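Local structure of cobalamin biosynthesis protein CobN (Mycobacterium tuberculosis, 7C6O) at residues G687-I692 with D748-V753; G735-Q738 with A743-G746; D49-S54 with V86-G91. The protein serves as the large catalytic subunit of cobaltochelatase, which uses ATP hydrolysis to insert cobalt into the corrin ring during cobalamin synthesis. One frame throughout, in Å; residues are numbered along the deposited sequence.

Contact 1: G687-I692 with D748-V753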
loop_
_atom_site.group_PDB
_atom_site.type_symbol
_atom_site.label_atom_id
_atom_site.label_comp_id
_atom_site.label_asym_id
_atom_site.label_seq_id
_atom_site.Cartn_x
_atom_site.Cartn_y
_atom_site.Cartn_z
ATOM N N GLY A 687 -21.595 -25.188 -15.252
ATOM C CA GLY A 687 -20.648 -24.101 -15.071
ATOM C C GLY A 687 -20.354 -23.823 -13.610
ATOM O O GLY A 687 -19.207 -23.560 -13.238
ATOM N N TRP A 688 -21.384 -23.882 -12.762
ATOM C CA TRP A 688 -21.191 -23.645 -11.334
ATOM C C TRP A 688 -20.300 -24.713 -10.718
ATOM O O TRP A 688 -19.338 -24.403 -10.005
ATOM C CB TRP A 688 -22.544 -23.596 -10.623
ATOM C CG TRP A 688 -22.445 -23.710 -9.128
ATOM C CD1 TRP A 688 -22.021 -22.746 -8.259
ATOM C CD2 TRP A 688 -22.783 -24.852 -8.327
ATOM N NE1 TRP A 688 -22.070 -23.218 -6.967
ATOM C CE2 TRP A 688 -22.535 -24.506 -6.982
ATOM C CE3 TRP A 688 -23.270 -26.131 -8.617
ATOM C CZ2 TRP A 688 -22.758 -25.395 -5.930
ATOM C CZ3 TRP A 688 -23.491 -27.012 -7.571
ATOM C CH2 TRP A 688 -23.236 -26.638 -6.244
ATOM N N LEU A 689 -20.610 -25.984 -10.984
ATOM C CA LEU A 689 -19.787 -27.074 -10.474
ATOM C C LEU A 689 -18.349 -26.952 -10.964
ATOM O O LEU A 689 -17.403 -27.129 -10.187
ATOM C CB LEU A 689 -20.392 -28.416 -10.891
ATOM C CG LEU A 689 -19.524 -29.665 -10.737
ATOM C CD1 LEU A 689 -19.120 -29.858 -9.292
ATOM C CD2 LEU A 689 -20.264 -30.886 -11.252
ATOM N N CYS A 690 -18.169 -26.635 -12.249
ATOM C CA CYS A 690 -16.828 -26.486 -12.801
ATOM C C CYS A 690 -16.046 -25.402 -12.070
ATOM O O CYS A 690 -14.869 -25.588 -11.745
ATOM C CB CYS A 690 -16.913 -26.173 -14.295
ATOM S SG CYS A 690 -15.314 -25.936 -15.109
ATOM N N GLU A 691 -16.692 -24.273 -11.778
ATOM C CA GLU A 691 -15.967 -23.143 -11.205
ATOM C C GLU A 691 -15.605 -23.379 -9.740
ATOM O O GLU A 691 -14.504 -23.018 -9.307
ATOM C CB GLU A 691 -16.780 -21.860 -11.383
ATOM C CG GLU A 691 -16.811 -21.394 -12.838
ATOM C CD GLU A 691 -17.473 -20.042 -13.032
ATOM O OE1 GLU A 691 -18.219 -19.604 -12.133
ATOM O OE2 GLU A 691 -17.244 -19.419 -14.092
ATOM N N ILE A 692 -16.498 -23.993 -8.959
ATOM C CA ILE A 692 -16.150 -24.244 -7.562
ATOM C C ILE A 692 -15.182 -25.413 -7.420
ATOM O O ILE A 692 -14.474 -25.503 -6.409
ATOM C CB ILE A 692 -17.394 -24.488 -6.689
ATOM C CG1 ILE A 692 -18.123 -25.763 -7.112
ATOM C CG2 ILE A 692 -18.326 -23.279 -6.735
ATOM C CD1 ILE A 692 -19.214 -26.179 -6.144
ATOM N N ASP A 748 -15.394 -22.457 -21.184
ATOM C CA ASP A 748 -14.915 -23.820 -21.366
ATOM C C ASP A 748 -15.862 -24.814 -20.706
ATOM O O ASP A 748 -16.369 -24.579 -19.606
ATOM C CB ASP A 748 -13.505 -23.968 -20.794
ATOM C CG ASP A 748 -12.456 -23.284 -21.650
ATOM O OD1 ASP A 748 -12.401 -23.569 -22.866
ATOM O OD2 ASP A 748 -11.692 -22.457 -21.109
ATOM N N GLU A 749 -16.095 -25.930 -21.390
ATOM C CA GLU A 749 -17.013 -26.945 -20.896
ATOM C C GLU A 749 -16.410 -27.685 -19.706
ATOM O O GLU A 749 -15.198 -27.899 -19.629
ATOM C CB GLU A 749 -17.360 -27.929 -22.013
ATOM C CG GLU A 749 -18.495 -28.885 -21.686
ATOM C CD GLU A 749 -19.048 -29.571 -22.920
ATOM O OE1 GLU A 749 -18.962 -28.981 -24.018
ATOM O OE2 GLU A 749 -19.566 -30.701 -22.796
ATOM N N ARG A 750 -17.287 -28.086 -18.779
ATOM C CA ARG A 750 -16.844 -28.669 -17.514
ATOM C C ARG A 750 -15.967 -29.896 -17.729
ATOM O O ARG A 750 -14.927 -30.046 -17.075
ATOM C CB ARG A 750 -18.060 -29.026 -16.658
ATOM C CG ARG A 750 -17.735 -29.867 -15.437
ATOM C CD ARG A 750 -18.979 -30.190 -14.621
ATOM N NE ARG A 750 -19.888 -31.107 -15.306
ATOM C CZ ARG A 750 -19.762 -32.432 -15.296
ATOM N NH1 ARG A 750 -18.757 -32.999 -14.643
ATOM N NH2 ARG A 750 -20.638 -33.192 -15.940
ATOM N N ALA A 751 -16.361 -30.782 -18.644
ATOM C CA ALA A 751 -15.630 -32.035 -18.816
ATOM C C ALA A 751 -14.232 -31.798 -19.373
ATOM O O ALA A 751 -13.271 -32.451 -18.950
ATOM C CB ALA A 751 -16.415 -32.981 -19.724
ATOM N N THR A 752 -14.095 -30.867 -20.321
ATOM C CA THR A 752 -12.793 -30.653 -20.946
ATOM C C THR A 752 -11.840 -29.897 -20.027
ATOM O O THR A 752 -10.619 -30.037 -20.158
ATOM C CB THR A 752 -12.953 -29.917 -22.275
ATOM O OG1 THR A 752 -13.811 -28.784 -22.094
ATOM C CG2 THR A 752 -13.552 -30.843 -23.323
ATOM N N VAL A 753 -12.369 -29.096 -19.098
ATOM C CA VAL A 753 -11.509 -28.452 -18.107
ATOM C C VAL A 753 -10.792 -29.502 -17.271
ATOM O O VAL A 753 -9.581 -29.408 -17.031
ATOM C CB VAL A 753 -12.328 -27.488 -17.227
ATOM C CG1 VAL A 753 -11.473 -26.966 -16.080
ATOM C CG2 VAL A 753 -12.866 -26.336 -18.055
#
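Leu689 comes up to the guanidinium of Arg750 at a slant, neither squarely over its face nor at its rim, with CD2 4.1 Å from NE. The charge itself is taken up outside the two segments, in salt bridges from NE to Asp686 and from NH2 to Asp634. The other flat group, the Trp688 indole, does not touch the 748-753 segment; within its own helix it has Ile692 CD1 on one face, 3.6 Å above the plane and shifted toward the rim. Between the two backbones the contact is apolar, made by aliphatic carbons and the Cys690 sulfur. Arg750 CD lies 3.7 Å from Leu689 CD2, and the start of the same chain, at CB, meets Cys690 CB at 3.9 Å. With SG trans to its backbone N (chi1 179°), Cys690 reaches past Arg750 CA and settles beside Val753, SG to CG2 3.9 Å. No hydrogen bond crosses here; the second helix secures its own start, where Glu749 at the N-cap position receives Val753 N (3.1 Å) and Thr752 OG1 (3.0 Å) on one carbonyl oxygen, O. The contact thus sets the first turn of helix 750-769 against the last turns of helix 675-694. Helix 624-642 meets both Leu689 and Arg750 through Glu630, while Trp688 touches Met663 and Asp666 of helix 663-666 and Arg1120 of helix 1111-1123.

Contact 2: G735-Q738 with A743-G746; sequences GLRQ and AEDG
Arg737 and Glu744 each fold once on the way to their salt bridge. The arginine chain turns at chi3 (-52°), which swings the guanidinium back so that NE and NH2 both face the carboxylate. The glutamate bends at chi2 (-85°), bringing its chain across the arginine at about a right angle while leaving the two flat ends nearly coplanar, 28° apart. The grip is side-on, through NE and one terminal nitrogen. Arg737 NE gives a nearly straight bond to Glu744 OE2 (2.8 Å); OE2 lies in the guanidinium plane, whereas NE approaches on its syn side, somewhat out of the carboxylate plane. Arg737 NH2 reaches the syn lone pair of Glu744 OE1 at 3.0 Å, and a weak, bent bond at 3.3 Å also joins this NH2 to Glu744 OE2. A water donates to Glu744 OE2 (2.7 Å) and accepts from Gln738 N (3.1 Å), tying the buried carboxylate to the backbone of the short helix. Gln738, with an extended chain, adds a second link: its OE1 accepts from Gly735 N at 3.0 Å, and its NE2 makes a weak bond to Ala743 O at 3.4 Å. Between these polar ends its CG packs against Glu744 CG. The salt bridge, the water and the Gln738 amide together tie the short helix 736-739 to the loop that follows it. Arg737 NH1 continues the ionic network to Glu757 and Asp694, so the ion pair links the loop before helix 750-769 to helix 736-739, and through Arg737 to helices 750-769 and 675-694, with Arg722 of helix 710-722 against Glu744.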
loop_
_atom_site.group_PDB
_atom_site.type_symbol
_atom_site.label_atom_id
_atom_site.label_comp_id
_atom_site.label_asym_id
_atom_site.label_seq_id
_atom_site.Cartn_x
_atom_site.Cartn_y
_atom_site.Cartn_z
ATOM N N GLY A 735 -1.311 -19.164 -20.734
ATOM C CA GLY A 735 -1.574 -20.127 -19.685
ATOM C C GLY A 735 -1.305 -21.542 -20.160
ATOM O O GLY A 735 -1.408 -21.856 -21.346
ATOM N N LEU A 736 -0.939 -22.409 -19.213
ATOM C CA LEU A 736 -0.608 -23.786 -19.564
ATOM C C LEU A 736 -1.805 -24.497 -20.185
ATOM O O LEU A 736 -1.672 -25.185 -21.204
ATOM C CB LEU A 736 -0.123 -24.541 -18.328
ATOM C CG LEU A 736 1.017 -25.553 -18.491
ATOM C CD1 LEU A 736 0.872 -26.644 -17.454
ATOM C CD2 LEU A 736 1.106 -26.146 -19.894
ATOM N N ARG A 737 -2.986 -24.345 -19.583
ATOM C CA ARG A 737 -4.171 -24.997 -20.128
ATOM C C ARG A 737 -4.662 -24.298 -21.389
ATOM O O ARG A 737 -5.307 -24.930 -22.234
ATOM C CB ARG A 737 -5.269 -25.058 -19.065
ATOM C CG ARG A 737 -4.799 -25.699 -17.763
ATOM C CD ARG A 737 -5.950 -26.045 -16.825
ATOM N NE ARG A 737 -6.844 -24.915 -16.586
ATOM C CZ ARG A 737 -7.751 -24.875 -15.615
ATOM N NH1 ARG A 737 -7.881 -25.898 -14.777
ATOM N NH2 ARG A 737 -8.528 -23.810 -15.478
ATOM N N GLN A 738 -4.366 -23.004 -21.537
ATOM C CA GLN A 738 -4.623 -22.323 -22.804
ATOM C C GLN A 738 -3.791 -22.933 -23.925
ATOM O O GLN A 738 -4.312 -23.251 -25.001
ATOM C CB GLN A 738 -4.321 -20.830 -22.672
ATOM C CG GLN A 738 -5.450 -20.002 -22.089
ATOM C CD GLN A 738 -5.085 -18.534 -21.972
ATOM O OE1 GLN A 738 -3.906 -18.173 -21.991
ATOM N NE2 GLN A 738 -6.095 -17.678 -21.854
ATOM N N ALA A 743 -9.907 -22.198 -23.433
ATOM C CA ALA A 743 -10.033 -20.765 -23.669
ATOM C C ALA A 743 -9.770 -19.963 -22.399
ATOM O O ALA A 743 -9.221 -18.857 -22.464
ATOM C CB ALA A 743 -11.418 -20.442 -24.224
ATOM N N GLU A 744 -10.155 -20.508 -21.243
ATOM C CA GLU A 744 -10.028 -19.860 -19.940
ATOM C C GLU A 744 -10.741 -18.513 -19.885
ATOM O O GLU A 744 -10.362 -17.642 -19.094
ATOM C CB GLU A 744 -8.555 -19.685 -19.537
ATOM C CG GLU A 744 -7.735 -20.960 -19.561
ATOM C CD GLU A 744 -7.847 -21.758 -18.279
ATOM O OE1 GLU A 744 -8.903 -21.687 -17.614
ATOM O OE2 GLU A 744 -6.872 -22.457 -17.932
ATOM N N ASP A 745 -11.766 -18.320 -20.715
ATOM C CA ASP A 745 -12.528 -17.078 -20.756
ATOM C C ASP A 745 -13.877 -17.195 -20.059
ATOM O O ASP A 745 -14.680 -16.256 -20.118
ATOM C CB ASP A 745 -12.724 -16.620 -22.205
ATOM C CG ASP A 745 -13.526 -17.614 -23.037
ATOM O OD1 ASP A 745 -13.819 -18.726 -22.544
ATOM O OD2 ASP A 745 -13.866 -17.279 -24.193
ATOM N N GLY A 746 -14.144 -18.323 -19.408
ATOM C CA GLY A 746 -15.412 -18.566 -18.757
ATOM C C GLY A 746 -16.391 -19.394 -19.558
ATOM O O GLY A 746 -17.502 -19.645 -19.075
HETATM O O HOH W 1 -4.317 -21.889 -18.641
#

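Contact 3: D49-S54 with V86-G91; sequences DTDLIS and VIRILG
Arg88 sends its side chain from the strand toward Asp51 on the helix. Its CB points at helix 49-58, and CG, trans to the backbone N (chi1 -176°), begins an extended run out to NE. CG is 4.0 Å from Asp51 OD2, a loose approach, but CD comes within 3.4 Å of that same oxygen, so the carboxylate rests alongside the aliphatic arm before it meets any charge. The chain runs on straight to NE, 4.0 Å from Asp51 OD2, and turns only at chi4, which brings NH1 back to the carboxylate; CZ stands 3.8 Å from Asp51 OD2. The tip does the binding: NH1 donates to Asp51 OD2 at 2.7 Å, using the syn lone pair, with a moderately bent N-H...O angle of 149°. The oxygen lies near the guanidinium plane, at its edge. The two flat groups are turned 49° against each other, and NH1 alone makes the bond.

The setting is a four-stranded parallel sheet in the order 2-1-3-4, an alpha/beta layout like that of flavodoxin-type folds. Helix 49-58 follows strand 42-46 and leads on to strand 62-65, as in a beta-alpha-beta crossover, and strand 84-89 lies on the far side of strand 42-46 from that second strand. The salt bridge joins the helix after strand 42-46 to the neighbouring strand 84-89, and Ser46, at the end of strand 42-46, also hydrogen-bonds Asp51 OD2. Asp51 lies in the first turn of its helix, where the helix dipole would probably favour the negative charge. The side chain of Arg88 also touches that of Val113 on strand 110-114.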
loop_
_atom_site.group_PDB
_atom_site.type_symbol
_atom_site.label_atom_id
_atom_site.label_comp_id
_atom_site.label_asym_id
_atom_site.label_seq_id
_atom_site.Cartn_x
_atom_site.Cartn_y
_atom_site.Cartn_z
ATOM N N ASP A 49 17.238 31.008 -11.753
ATOM C CA ASP A 49 17.193 31.475 -10.372
ATOM C C ASP A 49 18.418 31.037 -9.580
ATOM O O ASP A 49 18.754 31.680 -8.582
ATOM C CB ASP A 49 15.916 30.987 -9.689
ATOM C CG ASP A 49 14.676 31.703 -10.196
ATOM O OD1 ASP A 49 14.790 32.877 -10.612
ATOM O OD2 ASP A 49 13.587 31.093 -10.177
ATOM N N THR A 50 19.091 29.963 -10.006
ATOM C CA THR A 50 20.344 29.578 -9.365
ATOM C C THR A 50 21.375 30.698 -9.467
ATOM O O THR A 50 22.092 30.979 -8.499
ATOM C CB THR A 50 20.875 28.289 -9.992
ATOM O OG1 THR A 50 19.890 27.256 -9.858
ATOM C CG2 THR A 50 22.160 27.844 -9.305
ATOM N N ASP A 51 21.455 31.354 -10.630
ATOM C CA ASP A 51 22.326 32.519 -10.782
ATOM C C ASP A 51 21.999 33.585 -9.746
ATOM O O ASP A 51 22.894 34.123 -9.082
ATOM C CB ASP A 51 22.184 33.113 -12.187
ATOM C CG ASP A 51 22.707 32.197 -13.275
ATOM O OD1 ASP A 51 23.364 31.186 -12.955
ATOM O OD2 ASP A 51 22.452 32.499 -14.463
ATOM N N LEU A 52 20.712 33.908 -9.599
ATOM C CA LEU A 52 20.313 34.995 -8.712
ATOM C C LEU A 52 20.591 34.650 -7.255
ATOM O O LEU A 52 20.997 35.517 -6.473
ATOM C CB LEU A 52 18.833 35.318 -8.921
ATOM C CG LEU A 52 18.411 35.509 -10.379
ATOM C CD1 LEU A 52 16.949 35.929 -10.484
ATOM C CD2 LEU A 52 19.315 36.515 -11.083
ATOM N N ILE A 53 20.385 33.388 -6.873
ATOM C CA ILE A 53 20.668 32.977 -5.503
ATOM C C ILE A 53 22.170 32.978 -5.250
ATOM O O ILE A 53 22.632 33.397 -4.182
ATOM C CB ILE A 53 20.034 31.604 -5.216
ATOM C CG1 ILE A 53 18.513 31.682 -5.385
ATOM C CG2 ILE A 53 20.384 31.133 -3.812
ATOM C CD1 ILE A 53 17.812 30.346 -5.270
ATOM N N SER A 54 22.956 32.519 -6.229
ATOM C CA SER A 54 24.410 32.594 -6.117
ATOM C C SER A 54 24.872 34.033 -5.937
ATOM O O SER A 54 25.784 34.309 -5.148
ATOM C CB SER A 54 25.070 31.978 -7.352
ATOM O OG SER A 54 24.817 30.586 -7.439
ATOM N N VAL A 86 24.071 42.763 -16.316
ATOM C CA VAL A 86 24.386 41.464 -16.898
ATOM C C VAL A 86 23.078 40.743 -17.173
ATOM O O VAL A 86 22.230 40.632 -16.281
ATOM C CB VAL A 86 25.278 40.621 -15.971
ATOM C CG1 VAL A 86 25.547 39.257 -16.590
ATOM C CG2 VAL A 86 26.573 41.346 -15.691
ATOM N N ILE A 87 22.920 40.252 -18.399
ATOM C CA ILE A 87 21.729 39.520 -18.816
ATOM C C ILE A 87 22.157 38.129 -19.266
ATOM O O ILE A 87 23.048 37.996 -20.111
ATOM C CB ILE A 87 20.984 40.253 -19.947
ATOM C CG1 ILE A 87 20.547 41.648 -19.488
ATOM C CG2 ILE A 87 19.789 39.437 -20.417
ATOM C CD1 ILE A 87 19.925 42.482 -20.590
ATOM N N ARG A 88 21.527 37.098 -18.700
ATOM C CA ARG A 88 21.784 35.712 -19.086
ATOM C C ARG A 88 20.456 35.032 -19.386
ATOM O O ARG A 88 19.626 34.873 -18.485
ATOM C CB ARG A 88 22.535 34.956 -17.980
ATOM C CG ARG A 88 22.922 33.521 -18.353
ATOM C CD ARG A 88 23.998 32.969 -17.415
ATOM N NE ARG A 88 24.450 31.638 -17.820
ATOM C CZ ARG A 88 24.060 30.507 -17.237
ATOM N NH1 ARG A 88 23.214 30.539 -16.215
ATOM N NH2 ARG A 88 24.522 29.344 -17.673
ATOM N N ILE A 89 20.251 34.636 -20.646
ATOM C CA ILE A 89 19.003 34.011 -21.070
ATOM C C ILE A 89 19.284 32.882 -22.055
ATOM O O ILE A 89 20.316 32.850 -22.728
ATOM C CB ILE A 89 18.024 35.019 -21.723
ATOM C CG1 ILE A 89 18.641 35.615 -22.988
ATOM C CG2 ILE A 89 17.618 36.115 -20.742
ATOM C CD1 ILE A 89 17.725 36.573 -23.715
ATOM N N LEU A 90 18.335 31.954 -22.141
ATOM C CA LEU A 90 18.305 30.972 -23.215
ATOM C C LEU A 90 17.563 31.538 -24.419
ATOM O O LEU A 90 16.665 32.373 -24.282
ATOM C CB LEU A 90 17.624 29.680 -22.761
ATOM C CG LEU A 90 18.334 28.820 -21.722
ATOM C CD1 LEU A 90 17.432 27.674 -21.301
ATOM C CD2 LEU A 90 19.639 28.293 -22.286
ATOM N N GLY A 91 17.944 31.073 -25.606
ATOM C CA GLY A 91 17.263 31.456 -26.824
ATOM C C GLY A 91 17.841 32.652 -27.546
ATOM O O GLY A 91 17.257 33.091 -28.545
#

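Contacts 1 and 2 belong together: their centres are 12 Å apart, the 735-738/743-746 pair is nested in the loop that contact 1 closes, and contact 1 holds the first turn of helix 750-769 and contact 2 the helix and loop just before it. Asp748 joins them directly, its OD1 2.9 Å from Ala743 N in a probable hydrogen bond. Contact 3 lies far off, its centre about 71 Å from that of contact 1, in the small N-terminal parallel sheet. All three are partly buried. Their chemistry differs: contact 1, helix against helix, is apolar, contact 2 is locked by a bidentate ion pair and water, and helix against strand in contact 3 depends on a single-nitrogen salt bridge.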